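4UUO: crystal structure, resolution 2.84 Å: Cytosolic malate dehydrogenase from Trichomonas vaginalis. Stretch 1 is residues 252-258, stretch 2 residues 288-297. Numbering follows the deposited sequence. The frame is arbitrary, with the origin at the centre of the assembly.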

# COMPACT_ATOMS: atom_id res chain seq x y z
N LYS A 252 -13.26 -2.87 -8.70
CA LYS A 252 -12.86 -4.11 -9.34
C LYS A 252 -14.09 -4.90 -9.78
O LYS A 252 -14.26 -5.20 -10.97
CB LYS A 252 -12.01 -4.95 -8.38
CG LYS A 252 -11.44 -6.22 -8.97
CD LYS A 252 -10.17 -5.94 -9.75
CE LYS A 252 -9.48 -7.24 -10.14
NZ LYS A 252 -9.19 -8.06 -8.93
N ASP A 253 -14.96 -5.21 -8.82
CA ASP A 253 -16.21 -5.91 -9.10
C ASP A 253 -17.11 -5.07 -9.99
O ASP A 253 -17.80 -5.60 -10.86
CB ASP A 253 -16.94 -6.25 -7.80
CG ASP A 253 -16.11 -7.12 -6.88
OD1 ASP A 253 -15.16 -7.78 -7.37
OD2 ASP A 253 -16.42 -7.16 -5.67
N TRP A 254 -17.11 -3.76 -9.77
CA TRP A 254 -17.92 -2.84 -10.56
C TRP A 254 -17.57 -2.96 -12.05
O TRP A 254 -18.43 -2.83 -12.92
CB TRP A 254 -17.75 -1.40 -10.07
CG TRP A 254 -18.82 -0.44 -10.53
CD1 TRP A 254 -19.95 -0.74 -11.24
CD2 TRP A 254 -18.86 0.98 -10.29
NE1 TRP A 254 -20.69 0.40 -11.46
CE2 TRP A 254 -20.04 1.46 -10.89
CE3 TRP A 254 -18.02 1.88 -9.64
CZ2 TRP A 254 -20.39 2.82 -10.86
CZ3 TRP A 254 -18.37 3.22 -9.60
CH2 TRP A 254 -19.55 3.67 -10.21
N LEU A 255 -16.29 -3.22 -12.33
CA LEU A 255 -15.81 -3.31 -13.70
C LEU A 255 -15.94 -4.71 -14.29
O LEU A 255 -16.24 -4.85 -15.48
CB LEU A 255 -14.35 -2.86 -13.78
CG LEU A 255 -14.06 -1.39 -13.44
CD1 LEU A 255 -12.55 -1.14 -13.36
CD2 LEU A 255 -14.71 -0.44 -14.43
N TYR A 256 -15.73 -5.74 -13.48
CA TYR A 256 -15.59 -7.09 -14.04
C TYR A 256 -16.56 -8.13 -13.46
O TYR A 256 -16.49 -9.31 -13.81
CB TYR A 256 -14.15 -7.58 -13.85
CG TYR A 256 -13.12 -6.58 -14.31
CD1 TYR A 256 -12.96 -6.29 -15.66
CD2 TYR A 256 -12.32 -5.91 -13.39
CE1 TYR A 256 -12.03 -5.37 -16.08
CE2 TYR A 256 -11.38 -4.98 -13.81
CZ TYR A 256 -11.24 -4.72 -15.16
OH TYR A 256 -10.31 -3.80 -15.59
N GLY A 257 -17.46 -7.69 -12.59
CA GLY A 257 -18.50 -8.56 -12.08
C GLY A 257 -18.21 -9.22 -10.74
O GLY A 257 -17.22 -8.91 -10.08
N THR A 258 -19.08 -10.15 -10.35
CA THR A 258 -18.96 -10.83 -9.06
C THR A 258 -18.83 -12.35 -9.26
O THR A 258 -19.67 -13.13 -8.81
CB THR A 258 -20.16 -10.51 -8.14
OG1 THR A 258 -21.38 -10.94 -8.76
CG2 THR A 258 -20.25 -9.01 -7.88
N VAL A 288 -25.85 -6.01 -4.03
CA VAL A 288 -25.89 -6.03 -5.48
C VAL A 288 -25.00 -7.11 -6.08
O VAL A 288 -23.93 -7.43 -5.56
CB VAL A 288 -25.49 -4.66 -6.09
CG1 VAL A 288 -26.35 -3.54 -5.52
CG2 VAL A 288 -24.02 -4.38 -5.84
N THR A 289 -25.47 -7.68 -7.18
CA THR A 289 -24.64 -8.49 -8.05
C THR A 289 -24.13 -7.55 -9.15
O THR A 289 -24.70 -6.48 -9.36
CB THR A 289 -25.42 -9.69 -8.65
OG1 THR A 289 -24.54 -10.52 -9.41
CG2 THR A 289 -26.57 -9.22 -9.53
N VAL A 290 -23.04 -7.92 -9.82
CA VAL A 290 -22.56 -7.15 -10.97
C VAL A 290 -22.23 -8.09 -12.11
O VAL A 290 -21.52 -9.07 -11.92
CB VAL A 290 -21.30 -6.29 -10.63
CG1 VAL A 290 -20.85 -5.51 -11.86
CG2 VAL A 290 -21.57 -5.35 -9.46
N SER A 291 -22.76 -7.80 -13.30
CA SER A 291 -22.53 -8.66 -14.45
C SER A 291 -21.12 -8.48 -14.98
O SER A 291 -20.41 -7.55 -14.59
CB SER A 291 -23.54 -8.38 -15.56
OG SER A 291 -23.13 -7.26 -16.32
N LYS A 292 -20.71 -9.36 -15.89
CA LYS A 292 -19.36 -9.32 -16.44
C LYS A 292 -19.18 -8.11 -17.37
O LYS A 292 -18.05 -7.73 -17.68
CB LYS A 292 -19.04 -10.62 -17.17
CG LYS A 292 -19.04 -11.84 -16.26
CD LYS A 292 -18.57 -13.09 -16.99
CE LYS A 292 -18.63 -14.33 -16.09
NZ LYS A 292 -17.74 -14.22 -14.91
N ASP A 293 -20.28 -7.51 -17.79
CA ASP A 293 -20.23 -6.29 -18.58
C ASP A 293 -20.16 -5.06 -17.68
O ASP A 293 -20.20 -3.92 -18.15
CB ASP A 293 -21.44 -6.19 -19.51
CG ASP A 293 -21.38 -7.20 -20.64
OD1 ASP A 293 -20.26 -7.50 -21.09
OD2 ASP A 293 -22.45 -7.69 -21.06
N GLY A 294 -20.07 -5.30 -16.38
CA GLY A 294 -19.97 -4.23 -15.40
C GLY A 294 -21.31 -3.60 -15.08
O GLY A 294 -21.36 -2.47 -14.59
N GLU A 295 -22.39 -4.33 -15.36
CA GLU A 295 -23.73 -3.84 -15.08
C GLU A 295 -24.17 -4.21 -13.66
O GLU A 295 -24.21 -5.39 -13.30
CB GLU A 295 -24.73 -4.40 -16.10
CG GLU A 295 -24.21 -4.43 -17.54
CD GLU A 295 -23.80 -3.07 -18.05
OE1 GLU A 295 -24.42 -2.06 -17.65
OE2 GLU A 295 -22.83 -3.00 -18.84
N VAL A 296 -24.49 -3.19 -12.86
CA VAL A 296 -24.91 -3.41 -11.48
C VAL A 296 -26.39 -3.80 -11.39
O VAL A 296 -27.24 -3.19 -12.04
CB VAL A 296 -24.66 -2.14 -10.61
CG1 VAL A 296 -25.19 -2.34 -9.19
CG2 VAL A 296 -23.17 -1.80 -10.58
N HIS A 297 -26.68 -4.82 -10.60
CA HIS A 297 -28.06 -5.24 -10.37
C HIS A 297 -28.34 -5.45 -8.88
O HIS A 297 -27.66 -6.22 -8.21
CB HIS A 297 -28.38 -6.53 -11.14
CG HIS A 297 -28.23 -6.40 -12.63
ND1 HIS A 297 -27.11 -6.83 -13.31
CD2 HIS A 297 -29.07 -5.89 -13.57
CE1 HIS A 297 -27.26 -6.60 -14.60
NE2 HIS A 297 -28.44 -6.02 -14.78

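The end of a helix packs here against a β-hairpin and its turn, in a contact built mainly from close backbone approach and a few apolar side chains, with hydrogen bonding in a minor role. It illustrates a general principle: where two main chains come very near each other, glycines make the approach possible and small branched side chains fill what space is left.

The hairpin strands are paired by reciprocal backbone hydrogen bonds between Thr 289 and His 297, and Ser 291 N donates to Glu 295 O. A type I turn from Ser 291 to Gly 294 joins them, closed by the bond from Gly 294 N to Ser 291 O at 2.9 Å. Ser 291, whose CA-to-CB bond points away from the helix, serves the turn instead: Ser 291 OG accepts from both Asp 293 N and Glu 295 N, at 3.2 Å each. A short hydroxyl-bearing side chain is well suited to such a local role.

The helix ends at Tyr 256, and Gly 257 N still reaches back to Asp 253 O at 2.7 Å. Gly 257 then leaves helical geometry with phi of 96° and psi of -172°. At these angles a β-carbon would be jammed against the preceding carbonyl oxygen, and an ideal CB on Gly 257 would also lie about 3.0 Å from both Val 290 O and Ser 291 O. Glycine therefore answers two demands at once, and Gly 257 CA comes to 3.1 Å from Val 290 O. Gly 294 plays the matching part in the hairpin. Its positive phi favours glycine, Gly 294 CA sits 3.2 Å from Trp 254 O, and a β-carbon there would crowd the carbonyl oxygens of Trp 254 and Leu 255.

Val 290 is buried, and its CA-to-CB bond points toward the helix. Val 290 CG1 meets Asp 253 O at 3.2 Å and Trp 254 O at 3.8 Å, so a compact branched side chain covers carbonyl oxygens of the last helical turn. Val 296, from the second strand, also points toward the helix and meets Trp 254. The CA-to-CB bond of Trp 254 is directed away, yet with chi1 near 180° (t) its ring comes nearer, bringing Trp 254 CD1 to 3.5 Å and NE1 to 3.4 Å from Val 296 CG2. A large, flat side chain can thus reach a neighbour that its CA-to-CB bond points away from, and this one is buried.

Polar bonding across the contact is confined to Thr 258, just beyond the glycine. Thr 258 N donates a weak hydrogen bond to Val 290 O at 3.1 Å, with an angle of 132°, and Thr 258 OG1 makes another weak one with Thr 289 OG1 at 3.3 Å. Threonine suits this exposed position because it offers a methyl as well as a hydroxyl: Thr 258 CG2 lies 4.0 Å from Val 290 CB. In all, the two stretches bury 389 Å², both sides summed.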